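Local coordinates for leucine aminopeptidase 2, chloroplastic (Streptomyces sp. BC16019, PDB 5LHJ), which acts in bottromycin maturation as a manganese-binding metalloaminopeptidase of the M17 family, presumably cutting unsubstituted amino acids from the N-termini of peptides, at residues G57-R61 against P62-V66; E68-D72 against G73-V77; S87-A90 against A91-R94; S120-A124 against A125-R129; V159-P162 against E163-A166. All coordinates share one frame; numbering follows the deposited sequence.

The five contacts are all local, and all lie away from the manganese site formed by K261, D266, D284, D343 and E345. Interactions 1 and 2 share strand 65-69: the first leads into it, the second turns it into strand 76-81, and their centres are 18 Å apart. Interactions 3, 4 and 5 each sit where a loop enters a helix, 90-102, 124-139 and 164-185 respectively. The centres of interactions 3 and 4 are 9 Å apart, and F93 CZ packs 3.5 Å from R127 CD. Interactions 4 and 5, 10 Å apart between centres, meet through A125 O and A166 CB at 3.2 Å. Interaction 2 lies 24 to 27 Å from these three between centres.

Interaction 1 (G57-R61 against P62-V66); sequences GFVAR and PGQVV
P62 and G63 form the corner of a type II beta turn from R61 to Q64, closed by Q64 N on R61 O at 2.9 Å; the positive phi of G63 favours a glycine. From there the side chain of Q64 reaches back to the loop it has just left: CG lies anti to the backbone N (chi1 180°) and the chain stays extended, which carries the amide to the backbone of 57-61. Q64 NE2 donates to G57 O at 3.0 Å, approaching from above the plane of that carbonyl. Q64 OE1 accepts V59 N at 3.1 Å in a nearly straight bond (164°), and R61 N in a weak one of 3.3 Å. R61, bent at chi3, lays one guanidinium face over Q64 CD, the two planes 28° apart. Replacing Q64 by an alanine would probably leave G57 O and V59 N without these mates and the guanidinium of R61 without its stacking surface. V66, on strand 65-69, sets CG2 at the edge of the F58 ring, 3.8 Å from F58 CD1, while its backbone pairs with N79 of strand 76-81. One neutral amide thus answers both a carbonyl and N-H groups of the irregular segment 57-61, with the R61 guanidinium lying flat against it, and so ties down the path from helix 51-55 to strand 65-69.

Interaction 2 (E68-D72 against G73-V77); sequences EPSAD and GRAVV
D72 reaches forward to R74, and its side chain can be followed outward from the backbone. D72 CB stands 3.6 Å from G73 N, and a chi1 of 67° swings CG between the backbone N and the carbonyl carbon, turning the carboxylate toward the residues ahead. D72 OD1 collects two donors: R74 N at 3.0 Å, coming from above the carboxylate plane, and the hydroxyl S70 OG at 2.8 Å, arriving nearly end-on. D72 OD2 rests against the aliphatic part of R74, 3.6 Å from R74 CD. No salt bridge forms: D72 OD2 is well out of the guanidinium plane and beyond salt-bridge distance, so only the opposite charges are near. S70 OG, which donates a hydrogen bond to D72 OD1, also accepts A75 N at 3.0 Å, so this hydroxyl links the two limbs of the loop. Together these residues form the tip of a beta hairpin between strands 65-69 and 76-81, with a type I turn from S70 to G73 in which G73 N bonds to S70 O. The positive phi of G73 favours glycine. Further down, S70 N reaches A75 O at 3.0 Å. E68 and V77 then form an antiparallel hydrogen-bonded pair, V77 N meeting E68 O at 2.8 Å, and their side chains lie alongside each other with E68 CG 4.0 Å from V77 CB. P69 and V76 pack on F52 of a second subunit, whose R55 donates a hydrogen bond to G73 O.

Interaction 3 (S87-A90 against A91-R94); sequences SATA and ATFR
T89 and T92 are joined by a backbone-to-side-chain hydrogen bond at the start of helix 90-102. T89 N points straight at T92 OG1, 2.9 Å away with an angle of 178°; the hydroxyl is brought there by a chi1 of -47°, which sets OG1 beside the backbone N. T89 holds the N-cap position and T92 is the third residue of the helix, so the hydroxyl of the first turn reaches back to the N-cap N-H. Among backbone bonds, T89 O receives T92 N and F93 N only weakly, at 3.1 and 3.4 Å. The bond from R94 N to A90 O, 3.0 Å long, is the firmer start of helical pairing. Round F93 the contacts are van der Waals: T89 O lies at the ring edge, 3.4 Å from F93 CD1, and A88 CB is 4.5 Å from F93 CE1. The ring packs against R127, A130 and V131 of helix 124-139. Charge enters through R94, whose chain bends at chi3 and brings one guanidinium face over A90 O, while NE makes a salt bridge with E133. With T92 OG1 taking up the N-H of T89, the polypeptide is held where it turns into the helix by a neutral hydroxyl, and the charge of R94 is met by a carboxylate of helix 124-139.

Interaction 4 (S120-A124 against A125-R129); sequences SGVPA and AERAR
R127 curls back to V122, where R127 NH1 donates to the carbonyl V122 O at 3.0 Å, nearly along the C=O axis. The aliphatic part of R127 crosses V122 obliquely, R127 CG touching V122 CG1 at 3.5 Å. A124 CA sits 3.6 Å above the centre of one guanidinium face of R127; a bend at chi3 (-49°) brings the group round. Beside it, E126 curves at chi2 so that E126 OE1 sits against the ring of P123, 3.4 Å from P123 CB. P123 is the N-cap of helix 124-139, and the first helical bonds follow at once: R127 N to P123 O at 2.9 Å and A128 N to A124 O at 3.0 Å. A leucine in place of R127 would lack the guanidinium, probably leaving V122 O without this donor and opening a gap over A124. In the next shell, R127 NE is held by A115 O, while V122 and S120 touch F93 of helix 90-102. S120 fixes the approach to V122 by an ST turn, its OG accepting V122 N at 3.2 Å. The other carboxylate oxygen of E126, OE2, takes a salt bridge from R129 NH1 at 2.8 Å, from above the carboxylate plane, and R129 NE in turn pairs with E169 of helix 164-185.

Interaction 5 (V159-P162 against E163-A166); sequences VATP and ERRA
R164 doubles back on V159 and T161 through successive bends at chi2 (-43°) and chi3 (-56°), which bring its guanidinium edge-on to the strand end. In T161 a chi1 of 174° places OG1 anti to the backbone N, facing E163 N, which donates to it at 2.9 Å; CG2 is left beside R164 NH2. R164 NH2 uses both its N-H groups on backbone carbonyls: V159 O at 2.7 Å in a practically straight bond, and T161 O at 2.9 Å on a lone pair. Both oxygens lie in the guanidinium plane, so the two bonds fix its rotation. One water accepts from both R164 NH1 (3.0 Å) and V159 N (2.8 Å). The chain itself folds tightly at E163, the centre of an inverse gamma turn in which R164 N makes a weak bond to P162 O. E163 and T161 also rest on A128 of helix 124-139. An ST turn at T161, followed by an inverse gamma turn with E163 as N-cap, forms the short connection from strand 156-159 into helix 164-185.

Interaction 1 (G57-R61 against P62-V66)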
# COMPACT_ATOMS: atom_id res chain seq x y z
N GLY A 57 15.88 8.57 -46.95
CA GLY A 57 16.64 8.75 -45.73
C GLY A 57 17.46 7.56 -45.29
O GLY A 57 17.87 7.48 -44.13
N PHE A 58 17.74 6.62 -46.20
CA PHE A 58 18.57 5.48 -45.85
C PHE A 58 19.98 5.97 -45.56
O PHE A 58 20.61 6.58 -46.44
CB PHE A 58 18.62 4.43 -46.96
CG PHE A 58 19.36 3.18 -46.56
CD1 PHE A 58 18.74 2.21 -45.77
CD2 PHE A 58 20.69 2.99 -46.93
CE1 PHE A 58 19.42 1.07 -45.37
CE2 PHE A 58 21.38 1.84 -46.53
CZ PHE A 58 20.74 0.89 -45.76
N VAL A 59 20.46 5.71 -44.34
CA VAL A 59 21.83 6.05 -43.94
C VAL A 59 22.56 4.85 -43.29
O VAL A 59 23.55 5.02 -42.56
CB VAL A 59 21.86 7.29 -43.01
CG1 VAL A 59 21.35 8.52 -43.74
CG2 VAL A 59 21.07 7.05 -41.73
N ALA A 60 22.06 3.64 -43.58
CA ALA A 60 22.63 2.39 -43.08
C ALA A 60 22.70 2.26 -41.55
O ALA A 60 23.61 1.60 -41.04
CB ALA A 60 23.99 2.15 -43.71
N ARG A 61 21.75 2.84 -40.82
CA ARG A 61 21.65 2.61 -39.37
C ARG A 61 21.33 1.13 -39.14
O ARG A 61 20.54 0.58 -39.89
CB ARG A 61 20.54 3.44 -38.71
CG ARG A 61 20.78 4.94 -38.70
CD ARG A 61 19.74 5.71 -37.86
NE ARG A 61 18.46 5.88 -38.56
CZ ARG A 61 17.41 5.05 -38.50
NH1 ARG A 61 17.45 3.94 -37.76
NH2 ARG A 61 16.31 5.32 -39.19
N PRO A 62 21.94 0.49 -38.13
CA PRO A 62 21.66 -0.94 -37.91
C PRO A 62 20.18 -1.27 -37.81
O PRO A 62 19.46 -0.66 -37.03
CB PRO A 62 22.37 -1.23 -36.58
CG PRO A 62 23.52 -0.28 -36.60
CD PRO A 62 22.96 0.98 -37.19
N GLY A 63 19.72 -2.19 -38.65
CA GLY A 63 18.30 -2.55 -38.69
C GLY A 63 17.34 -1.60 -39.41
O GLY A 63 16.15 -1.90 -39.50
N GLN A 64 17.83 -0.47 -39.94
CA GLN A 64 17.01 0.42 -40.77
C GLN A 64 16.73 -0.29 -42.08
O GLN A 64 17.65 -0.81 -42.70
CB GLN A 64 17.74 1.73 -41.07
CG GLN A 64 16.95 2.70 -41.93
CD GLN A 64 17.74 3.94 -42.30
OE1 GLN A 64 18.97 3.93 -42.33
NE2 GLN A 64 17.02 5.02 -42.60
N VAL A 65 15.47 -0.27 -42.52
CA VAL A 65 15.09 -0.92 -43.77
C VAL A 65 14.36 0.06 -44.67
O VAL A 65 13.41 0.69 -44.23
CB VAL A 65 14.19 -2.14 -43.50
CG1 VAL A 65 13.72 -2.75 -44.81
CG2 VAL A 65 14.93 -3.15 -42.65
N VAL A 66 14.81 0.16 -45.92
CA VAL A 66 14.08 0.91 -46.95
C VAL A 66 13.85 0.01 -48.16
O VAL A 66 14.81 -0.48 -48.76
CB VAL A 66 14.84 2.18 -47.37
CG1 VAL A 66 14.07 2.92 -48.46
CG2 VAL A 66 15.05 3.08 -46.16

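Interaction 2 (E68-D72 against G73-V77)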
# COMPACT_ATOMS: atom_id res chain seq x y z
N GLU A 68 12.48 -0.86 -52.01
CA GLU A 68 12.38 -0.20 -53.32
C GLU A 68 12.14 -1.24 -54.41
O GLU A 68 12.37 -2.42 -54.19
CB GLU A 68 13.66 0.55 -53.62
CG GLU A 68 14.88 -0.34 -53.79
CD GLU A 68 16.16 0.44 -53.89
OE1 GLU A 68 16.28 1.49 -53.22
OE2 GLU A 68 17.04 0.01 -54.66
N PRO A 69 11.69 -0.79 -55.59
CA PRO A 69 11.62 -1.72 -56.71
C PRO A 69 12.99 -2.27 -57.12
O PRO A 69 14.00 -1.57 -57.02
CB PRO A 69 11.03 -0.88 -57.85
CG PRO A 69 10.36 0.27 -57.20
CD PRO A 69 11.07 0.52 -55.91
N SER A 70 13.01 -3.52 -57.56
CA SER A 70 14.20 -4.12 -58.16
C SER A 70 14.56 -3.38 -59.45
O SER A 70 13.73 -2.66 -60.00
CB SER A 70 13.94 -5.60 -58.46
OG SER A 70 12.90 -5.74 -59.40
N ALA A 71 15.78 -3.56 -59.94
CA ALA A 71 16.25 -2.84 -61.14
C ALA A 71 15.33 -3.06 -62.36
O ALA A 71 15.02 -2.10 -63.07
CB ALA A 71 17.68 -3.24 -61.48
N ASP A 72 14.88 -4.30 -62.55
CA ASP A 72 13.97 -4.65 -63.67
C ASP A 72 12.48 -4.33 -63.41
O ASP A 72 11.64 -4.54 -64.29
CB ASP A 72 14.15 -6.13 -64.10
CG ASP A 72 13.71 -7.14 -63.04
OD1 ASP A 72 13.19 -6.75 -61.97
OD2 ASP A 72 13.90 -8.36 -63.27
N GLY A 73 12.15 -3.85 -62.21
CA GLY A 73 10.79 -3.47 -61.86
C GLY A 73 9.83 -4.61 -61.57
O GLY A 73 8.64 -4.36 -61.40
N ARG A 74 10.32 -5.85 -61.49
CA ARG A 74 9.46 -7.04 -61.29
C ARG A 74 9.35 -7.51 -59.84
O ARG A 74 8.47 -8.32 -59.53
CB ARG A 74 9.99 -8.21 -62.13
CG ARG A 74 9.99 -7.94 -63.62
CD ARG A 74 10.55 -9.13 -64.38
NE ARG A 74 10.54 -8.90 -65.82
CZ ARG A 74 11.06 -9.73 -66.73
NH1 ARG A 74 11.63 -10.88 -66.36
NH2 ARG A 74 11.00 -9.42 -68.02
N ALA A 75 10.22 -7.01 -58.96
CA ALA A 75 10.33 -7.51 -57.58
C ALA A 75 10.72 -6.38 -56.62
O ALA A 75 10.63 -5.21 -56.98
CB ALA A 75 11.34 -8.64 -57.55
N VAL A 76 11.13 -6.74 -55.40
CA VAL A 76 11.42 -5.76 -54.34
C VAL A 76 12.83 -5.99 -53.82
O VAL A 76 13.29 -7.13 -53.69
CB VAL A 76 10.40 -5.92 -53.18
CG1 VAL A 76 10.76 -5.06 -51.97
CG2 VAL A 76 8.98 -5.62 -53.67
N VAL A 77 13.53 -4.89 -53.54
CA VAL A 77 14.82 -4.90 -52.86
C VAL A 77 14.65 -4.18 -51.53
O VAL A 77 14.03 -3.12 -51.47
CB VAL A 77 15.92 -4.23 -53.72
CG1 VAL A 77 17.17 -3.92 -52.90
CG2 VAL A 77 16.27 -5.12 -54.91

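Interaction 3 (S87-A90 against A91-R94)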
# COMPACT_ATOMS: atom_id res chain seq x y z
N SER A 87 32.51 -1.29 -36.43
CA SER A 87 31.82 -1.56 -35.16
C SER A 87 30.85 -2.75 -35.20
O SER A 87 30.34 -3.16 -34.15
CB SER A 87 31.07 -0.31 -34.69
OG SER A 87 30.07 0.07 -35.61
N ALA A 88 30.59 -3.31 -36.38
CA ALA A 88 29.59 -4.37 -36.53
C ALA A 88 30.02 -5.65 -35.82
O ALA A 88 31.19 -5.99 -35.82
CB ALA A 88 29.31 -4.65 -38.00
N THR A 89 29.05 -6.33 -35.22
CA THR A 89 29.25 -7.60 -34.53
C THR A 89 28.28 -8.62 -35.10
O THR A 89 27.43 -8.28 -35.92
CB THR A 89 28.93 -7.47 -33.04
OG1 THR A 89 27.54 -7.13 -32.87
CG2 THR A 89 29.81 -6.39 -32.39
N ALA A 90 28.38 -9.87 -34.65
CA ALA A 90 27.40 -10.89 -35.01
C ALA A 90 25.97 -10.47 -34.63
O ALA A 90 25.03 -10.75 -35.37
CB ALA A 90 27.76 -12.23 -34.37
N ALA A 91 25.82 -9.76 -33.51
CA ALA A 91 24.51 -9.27 -33.07
C ALA A 91 23.91 -8.26 -34.07
O ALA A 91 22.69 -8.21 -34.24
CB ALA A 91 24.60 -8.65 -31.67
N THR A 92 24.76 -7.45 -34.70
CA THR A 92 24.34 -6.56 -35.77
C THR A 92 23.66 -7.34 -36.89
O THR A 92 22.59 -6.95 -37.36
CB THR A 92 25.51 -5.78 -36.37
OG1 THR A 92 26.33 -5.23 -35.32
CG2 THR A 92 25.01 -4.65 -37.26
N PHE A 93 24.29 -8.44 -37.31
CA PHE A 93 23.74 -9.28 -38.38
C PHE A 93 22.46 -10.00 -37.97
O PHE A 93 21.53 -10.12 -38.77
CB PHE A 93 24.80 -10.27 -38.88
CG PHE A 93 25.83 -9.61 -39.74
CD1 PHE A 93 26.97 -9.05 -39.18
CD2 PHE A 93 25.64 -9.50 -41.11
CE1 PHE A 93 27.90 -8.40 -39.97
CE2 PHE A 93 26.57 -8.85 -41.91
CZ PHE A 93 27.70 -8.30 -41.34
N ARG A 94 22.41 -10.45 -36.73
CA ARG A 94 21.23 -11.13 -36.21
C ARG A 94 20.04 -10.16 -36.22
O ARG A 94 18.96 -10.47 -36.73
CB ARG A 94 21.53 -11.67 -34.79
CG ARG A 94 20.66 -12.81 -34.36
CD ARG A 94 21.03 -13.33 -32.98
NE ARG A 94 22.26 -14.12 -32.96
CZ ARG A 94 23.44 -13.74 -32.45
NH1 ARG A 94 23.64 -12.53 -31.89
NH2 ARG A 94 24.45 -14.59 -32.50

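Interaction 4 (S120-A124 against A125-R129)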
# COMPACT_ATOMS: atom_id res chain seq x y z
N SER A 120 33.37 -5.81 -42.46
CA SER A 120 33.43 -5.85 -41.00
C SER A 120 34.45 -6.89 -40.56
O SER A 120 34.92 -7.69 -41.37
CB SER A 120 32.06 -6.14 -40.36
OG SER A 120 31.71 -7.51 -40.48
N GLY A 121 34.76 -6.89 -39.27
CA GLY A 121 35.58 -7.92 -38.66
C GLY A 121 34.87 -9.24 -38.36
O GLY A 121 35.51 -10.16 -37.84
N VAL A 122 33.58 -9.36 -38.68
CA VAL A 122 32.82 -10.57 -38.41
C VAL A 122 33.10 -11.57 -39.54
O VAL A 122 32.77 -11.29 -40.69
CB VAL A 122 31.30 -10.32 -38.34
CG1 VAL A 122 30.55 -11.61 -37.96
CG2 VAL A 122 30.98 -9.22 -37.33
N PRO A 123 33.72 -12.73 -39.22
CA PRO A 123 34.04 -13.71 -40.27
C PRO A 123 32.81 -14.27 -40.96
O PRO A 123 31.72 -14.29 -40.37
CB PRO A 123 34.78 -14.82 -39.51
CG PRO A 123 35.22 -14.22 -38.23
CD PRO A 123 34.20 -13.17 -37.90
N ALA A 124 32.99 -14.74 -42.20
CA ALA A 124 31.88 -15.19 -43.05
C ALA A 124 30.97 -16.23 -42.38
O ALA A 124 29.74 -16.13 -42.49
CB ALA A 124 32.40 -15.73 -44.37
N ALA A 125 31.56 -17.21 -41.71
CA ALA A 125 30.78 -18.24 -41.02
C ALA A 125 29.93 -17.66 -39.89
O ALA A 125 28.78 -18.07 -39.70
CB ALA A 125 31.67 -19.34 -40.47
N GLU A 126 30.50 -16.72 -39.14
CA GLU A 126 29.78 -16.04 -38.05
C GLU A 126 28.64 -15.18 -38.60
O GLU A 126 27.55 -15.14 -38.03
CB GLU A 126 30.72 -15.21 -37.18
CG GLU A 126 31.44 -15.99 -36.08
CD GLU A 126 32.29 -17.15 -36.59
OE1 GLU A 126 33.14 -16.95 -37.49
OE2 GLU A 126 32.10 -18.29 -36.09
N ARG A 127 28.88 -14.50 -39.73
CA ARG A 127 27.81 -13.73 -40.40
C ARG A 127 26.66 -14.64 -40.82
O ARG A 127 25.49 -14.34 -40.55
CB ARG A 127 28.35 -12.99 -41.63
CG ARG A 127 29.36 -11.91 -41.28
CD ARG A 127 29.64 -10.96 -42.43
NE ARG A 127 29.93 -11.61 -43.71
CZ ARG A 127 31.14 -11.80 -44.25
NH1 ARG A 127 32.27 -11.48 -43.62
NH2 ARG A 127 31.22 -12.37 -45.45
N ALA A 128 27.00 -15.76 -41.46
CA ALA A 128 25.98 -16.69 -41.96
C ALA A 128 25.13 -17.29 -40.83
O ALA A 128 23.90 -17.36 -40.94
CB ALA A 128 26.62 -17.80 -42.80
N ARG A 129 25.79 -17.70 -39.76
CA ARG A 129 25.11 -18.28 -38.59
C ARG A 129 24.14 -17.27 -37.96
O ARG A 129 22.98 -17.60 -37.67
CB ARG A 129 26.14 -18.76 -37.56
CG ARG A 129 25.57 -19.60 -36.42
CD ARG A 129 26.64 -20.05 -35.42
NE ARG A 129 27.71 -20.77 -36.11
CZ ARG A 129 28.95 -20.31 -36.37
NH1 ARG A 129 29.38 -19.11 -35.96
NH2 ARG A 129 29.79 -21.09 -37.05

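Interaction 5 (V159-P162 against E163-A166)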
# COMPACT_ATOMS: atom_id res chain seq x y z
N VAL A 159 18.96 -18.03 -47.17
CA VAL A 159 20.14 -17.29 -46.74
C VAL A 159 21.25 -17.56 -47.75
O VAL A 159 21.67 -18.72 -47.90
CB VAL A 159 20.60 -17.70 -45.32
CG1 VAL A 159 21.81 -16.88 -44.88
CG2 VAL A 159 19.47 -17.51 -44.32
N ALA A 160 21.69 -16.51 -48.45
CA ALA A 160 22.75 -16.62 -49.46
C ALA A 160 24.13 -16.55 -48.80
O ALA A 160 24.44 -15.60 -48.09
CB ALA A 160 22.61 -15.53 -50.52
N THR A 161 24.94 -17.58 -49.03
CA THR A 161 26.31 -17.68 -48.50
C THR A 161 26.87 -19.04 -48.91
O THR A 161 26.11 -20.00 -48.99
CB THR A 161 26.38 -17.55 -46.96
OG1 THR A 161 27.72 -17.79 -46.49
CG2 THR A 161 25.43 -18.53 -46.26
N PRO A 162 28.20 -19.12 -49.15
CA PRO A 162 28.81 -20.46 -49.24
C PRO A 162 28.91 -21.22 -47.91
O PRO A 162 29.18 -22.42 -47.92
CB PRO A 162 30.22 -20.16 -49.80
CG PRO A 162 30.48 -18.74 -49.45
CD PRO A 162 29.16 -18.03 -49.40
N GLU A 163 28.69 -20.54 -46.77
CA GLU A 163 28.85 -21.14 -45.44
C GLU A 163 27.61 -21.94 -45.03
O GLU A 163 26.90 -21.59 -44.09
CB GLU A 163 29.14 -20.05 -44.41
CG GLU A 163 30.40 -19.23 -44.69
CD GLU A 163 31.70 -19.98 -44.49
OE1 GLU A 163 31.74 -20.98 -43.73
OE2 GLU A 163 32.70 -19.58 -45.09
N ARG A 164 27.37 -23.06 -45.72
CA ARG A 164 26.14 -23.82 -45.52
C ARG A 164 26.07 -24.50 -44.16
O ARG A 164 24.99 -24.60 -43.58
CB ARG A 164 25.93 -24.86 -46.64
CG ARG A 164 25.99 -24.32 -48.06
CD ARG A 164 25.26 -22.99 -48.28
NE ARG A 164 23.85 -23.07 -47.89
CZ ARG A 164 23.02 -22.02 -47.80
NH1 ARG A 164 21.76 -22.22 -47.43
NH2 ARG A 164 23.43 -20.79 -48.08
N ARG A 165 27.21 -24.96 -43.64
CA ARG A 165 27.26 -25.56 -42.30
C ARG A 165 26.81 -24.54 -41.26
O ARG A 165 26.00 -24.85 -40.39
CB ARG A 165 28.68 -26.08 -42.00
CG ARG A 165 28.99 -26.45 -40.56
CD ARG A 165 28.50 -27.84 -40.21
NE ARG A 165 29.36 -28.88 -40.78
CZ ARG A 165 29.14 -30.19 -40.67
NH1 ARG A 165 28.08 -30.65 -39.99
NH2 ARG A 165 29.99 -31.05 -41.23
N ALA A 166 27.35 -23.32 -41.36
CA ALA A 166 26.99 -22.23 -40.43
C ALA A 166 25.49 -21.89 -40.48
O ALA A 166 24.88 -21.65 -39.45
CB ALA A 166 27.82 -20.99 -40.71
O HOH W 1 19.06 -20.87 -47.38